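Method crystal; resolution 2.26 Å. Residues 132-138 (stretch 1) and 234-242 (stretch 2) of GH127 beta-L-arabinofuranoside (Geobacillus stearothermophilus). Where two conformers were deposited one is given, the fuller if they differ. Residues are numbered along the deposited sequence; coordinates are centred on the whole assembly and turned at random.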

# COMPACT_ATOMS: atom_id res chain seq x y z
N TRP A 132 -28.64 3.75 24.08
CA TRP A 132 -27.50 3.51 24.95
C TRP A 132 -27.00 2.06 25.04
O TRP A 132 -26.34 1.72 26.00
CB TRP A 132 -27.82 3.99 26.38
CG TRP A 132 -28.42 5.40 26.55
CD1 TRP A 132 -29.48 5.74 27.33
CD2 TRP A 132 -27.92 6.63 25.99
NE1 TRP A 132 -29.69 7.12 27.29
CE2 TRP A 132 -28.74 7.68 26.49
CE3 TRP A 132 -26.87 6.95 25.12
CZ2 TRP A 132 -28.52 9.02 26.14
CZ3 TRP A 132 -26.66 8.29 24.76
CH2 TRP A 132 -27.50 9.31 25.26
N MSE A 133 -27.30 1.23 24.08
CA MSE A 133 -26.84 -0.16 24.12
C MSE A 133 -25.64 -0.41 23.21
O MSE A 133 -25.03 -1.46 23.25
CB MSE A 133 -27.99 -1.12 23.77
CG MSE A 133 -29.15 -1.07 24.78
SE MSE A 133 -28.68 -1.66 26.61
CE MSE A 133 -28.85 -0.05 27.72
N ASN A 134 -25.29 0.55 22.35
CA ASN A 134 -24.12 0.45 21.48
C ASN A 134 -23.44 1.78 21.27
O ASN A 134 -23.46 2.40 20.19
CB ASN A 134 -24.45 -0.21 20.13
CG ASN A 134 -23.17 -0.64 19.40
OD1 ASN A 134 -22.06 -0.19 19.70
ND2 ASN A 134 -23.34 -1.52 18.43
N LEU A 135 -22.76 2.19 22.33
CA LEU A 135 -21.95 3.41 22.33
C LEU A 135 -20.70 3.24 21.51
O LEU A 135 -20.14 4.22 21.02
CB LEU A 135 -21.57 3.79 23.78
CG LEU A 135 -22.61 4.59 24.62
CD1 LEU A 135 -22.78 5.96 24.03
CD2 LEU A 135 -23.96 3.88 24.68
N ARG A 136 -20.21 2.02 21.40
CA ARG A 136 -18.98 1.75 20.63
C ARG A 136 -19.17 2.17 19.17
O ARG A 136 -18.29 2.78 18.60
CB ARG A 136 -18.61 0.27 20.67
CG ARG A 136 -17.23 0.01 20.11
CD ARG A 136 -16.98 -1.48 19.88
NE ARG A 136 -17.89 -1.98 18.88
CZ ARG A 136 -18.17 -3.26 18.68
NH1 ARG A 136 -17.60 -4.18 19.42
NH2 ARG A 136 -19.08 -3.61 17.74
N ASP A 137 -20.35 1.91 18.62
CA ASP A 137 -20.58 2.12 17.19
C ASP A 137 -21.61 3.16 16.83
O ASP A 137 -21.49 3.76 15.77
CB ASP A 137 -21.08 0.81 16.52
CG ASP A 137 -20.10 -0.34 16.70
OD1 ASP A 137 -18.88 -0.11 16.85
OD2 ASP A 137 -20.58 -1.49 16.70
N ASN A 138 -22.65 3.37 17.64
CA ASN A 138 -23.79 4.14 17.12
C ASN A 138 -23.84 5.66 17.40
O ASN A 138 -24.84 6.30 17.07
CB ASN A 138 -25.07 3.47 17.46
CG ASN A 138 -25.21 2.13 16.76
OD1 ASN A 138 -24.41 1.76 15.93
ND2 ASN A 138 -26.23 1.41 17.11
N ALA A 234 -23.48 -7.85 26.68
CA ALA A 234 -24.93 -7.63 26.84
C ALA A 234 -25.73 -7.66 25.53
O ALA A 234 -26.90 -7.99 25.56
CB ALA A 234 -25.19 -6.32 27.58
N ARG A 235 -25.12 -7.31 24.39
CA ARG A 235 -25.79 -7.42 23.08
C ARG A 235 -25.76 -8.86 22.56
O ARG A 235 -26.38 -9.15 21.54
CB ARG A 235 -25.11 -6.56 22.02
CG ARG A 235 -25.30 -5.08 22.16
CD ARG A 235 -24.91 -4.33 20.87
NE ARG A 235 -23.48 -4.44 20.53
CZ ARG A 235 -22.50 -3.69 21.02
NH1 ARG A 235 -22.73 -2.74 21.95
NH2 ARG A 235 -21.25 -3.87 20.61
N GLY A 236 -25.00 -9.73 23.22
CA GLY A 236 -24.81 -11.10 22.74
C GLY A 236 -23.84 -11.22 21.56
O GLY A 236 -23.85 -12.19 20.83
N GLU A 237 -22.97 -10.23 21.40
CA GLU A 237 -22.08 -10.19 20.26
C GLU A 237 -20.77 -10.91 20.59
O GLU A 237 -20.19 -10.75 21.66
CB GLU A 237 -21.91 -8.73 19.82
CG GLU A 237 -20.82 -8.46 18.80
CD GLU A 237 -20.52 -6.97 18.66
OE1 GLU A 237 -21.47 -6.15 18.72
OE2 GLU A 237 -19.31 -6.63 18.50
N THR A 238 -20.33 -11.74 19.65
CA THR A 238 -19.10 -12.56 19.81
C THR A 238 -17.99 -12.24 18.79
O THR A 238 -16.81 -12.43 19.10
CB THR A 238 -19.42 -14.09 19.73
OG1 THR A 238 -20.37 -14.35 18.69
CG2 THR A 238 -19.99 -14.60 21.07
N GLU A 239 -18.37 -11.75 17.61
CA GLU A 239 -17.42 -11.45 16.51
C GLU A 239 -16.26 -10.58 17.00
O GLU A 239 -16.45 -9.65 17.80
CB GLU A 239 -18.08 -10.72 15.32
CG GLU A 239 -19.09 -11.53 14.52
CD GLU A 239 -20.36 -11.88 15.30
OE1 GLU A 239 -21.00 -12.88 14.95
OE2 GLU A 239 -20.71 -11.18 16.29
N PRO A 240 -15.04 -10.87 16.52
CA PRO A 240 -13.94 -9.98 16.90
C PRO A 240 -14.12 -8.59 16.25
O PRO A 240 -14.76 -8.47 15.18
CB PRO A 240 -12.68 -10.71 16.40
CG PRO A 240 -13.15 -11.74 15.40
CD PRO A 240 -14.64 -11.91 15.53
N PHE A 241 -13.64 -7.55 16.90
CA PHE A 241 -13.72 -6.22 16.28
C PHE A 241 -12.93 -6.22 14.93
O PHE A 241 -11.84 -6.78 14.86
CB PHE A 241 -13.24 -5.12 17.26
CG PHE A 241 -13.58 -3.72 16.80
CD1 PHE A 241 -14.91 -3.33 16.67
CD2 PHE A 241 -12.59 -2.82 16.46
CE1 PHE A 241 -15.23 -2.05 16.19
CE2 PHE A 241 -12.90 -1.57 16.00
CZ PHE A 241 -14.23 -1.18 15.86
N TRP A 242 -13.48 -5.62 13.87
CA TRP A 242 -12.84 -5.64 12.54
C TRP A 242 -11.42 -5.04 12.55
O TRP A 242 -10.56 -5.51 11.80
CB TRP A 242 -13.70 -4.95 11.48
CG TRP A 242 -13.93 -3.48 11.73
CD1 TRP A 242 -14.95 -2.92 12.47
CD2 TRP A 242 -13.13 -2.38 11.28
NE1 TRP A 242 -14.82 -1.56 12.52
CE2 TRP A 242 -13.72 -1.19 11.81
CE3 TRP A 242 -11.95 -2.28 10.51
CZ2 TRP A 242 -13.20 0.10 11.54
CZ3 TRP A 242 -11.42 -0.99 10.25
CH2 TRP A 242 -12.05 0.18 10.76

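The two stretches meet mostly through side chains, and most of the polar contact runs through two arginines and two acids. Neither stretch forms regular strand here, and the area buried between them is modest, 321 Å² with both sides summed.

Arg 136 is the center of the contact. Its CA-to-CB bond points toward the other stretch. Chi1 and chi2 are both t, so the chain starts out extended; chi3 is p and turns the guanidinium. In this position it serves two acids. Arg 136 NE donates to Asp 137 OD1 at 2.9 Å and Arg 136 NH2 to Asp 137 OD2 at 2.8 Å, a two-pronged salt bridge between sequence neighbors. NH1 and NH2 of Arg 136 each lie 3.1 Å from OE2 of Glu 237, which accepts a hydrogen bond from both. This salt bridge joins the stretches. The carboxylate oxygen sits at the guanidinium edge, near its plane, where the N-H groups point.

The two faces of the Arg 136 guanidinium are also occupied. Phe 241 lies over one, with Arg 136 NE 3.8 Å from Phe 241 CE1. Arg 235 NH2 lies over the opposite face, 3.6 Å from Arg 136 NH2. These are like charges at close range, and the carboxylate of Glu 237 bonds to both arginines. Glu 237 OE2 binds Arg 136, while Glu 237 OE1 accepts from Arg 235 NE at 3.2 Å and from Arg 235 NH2 at 3.0 Å. One carboxylate thus bridges both arginines. Glu 237 reaches them with chi1 and chi2 both t, an extended chain.

Arg 235 is bent by comparison: chi1 m, chi2 t, chi3 m, chi4 -83°. Arg 235 NH1 donates to the backbone O of Met 133 at 2.9 Å, with an angle of 151°. One face of its guanidinium lies against the Asn 134 amide, with Arg 235 NH1 3.3 Å from Asn 134 CG. Asn 134 OD1 is 3.5 Å from Arg 235 NH1, but the angle is too poor for a hydrogen bond.

With chi1 t, the Asn 134 amide lies over the Arg 235 guanidinium and also bonds Asp 137 in its own stretch. Asn 134 OD1 accepts from Asp 137 N at 2.9 Å, and Asn 134 ND2 donates to Asp 137 OD2 at 3.3 Å. Asp 137, chi1 m, is therefore held by both Asn 134 and Arg 136. Asp 137 OD1 also approaches the edge of the Phe 241 ring, 4.2 Å from Phe 241 CE1.

Met 133 is a selenomethionine. The CA-to-CB bond of Met 133 is sideways, and the end of the side chain leads away from the other stretch. Its hydrogen bond across the contact is accepted by the backbone O.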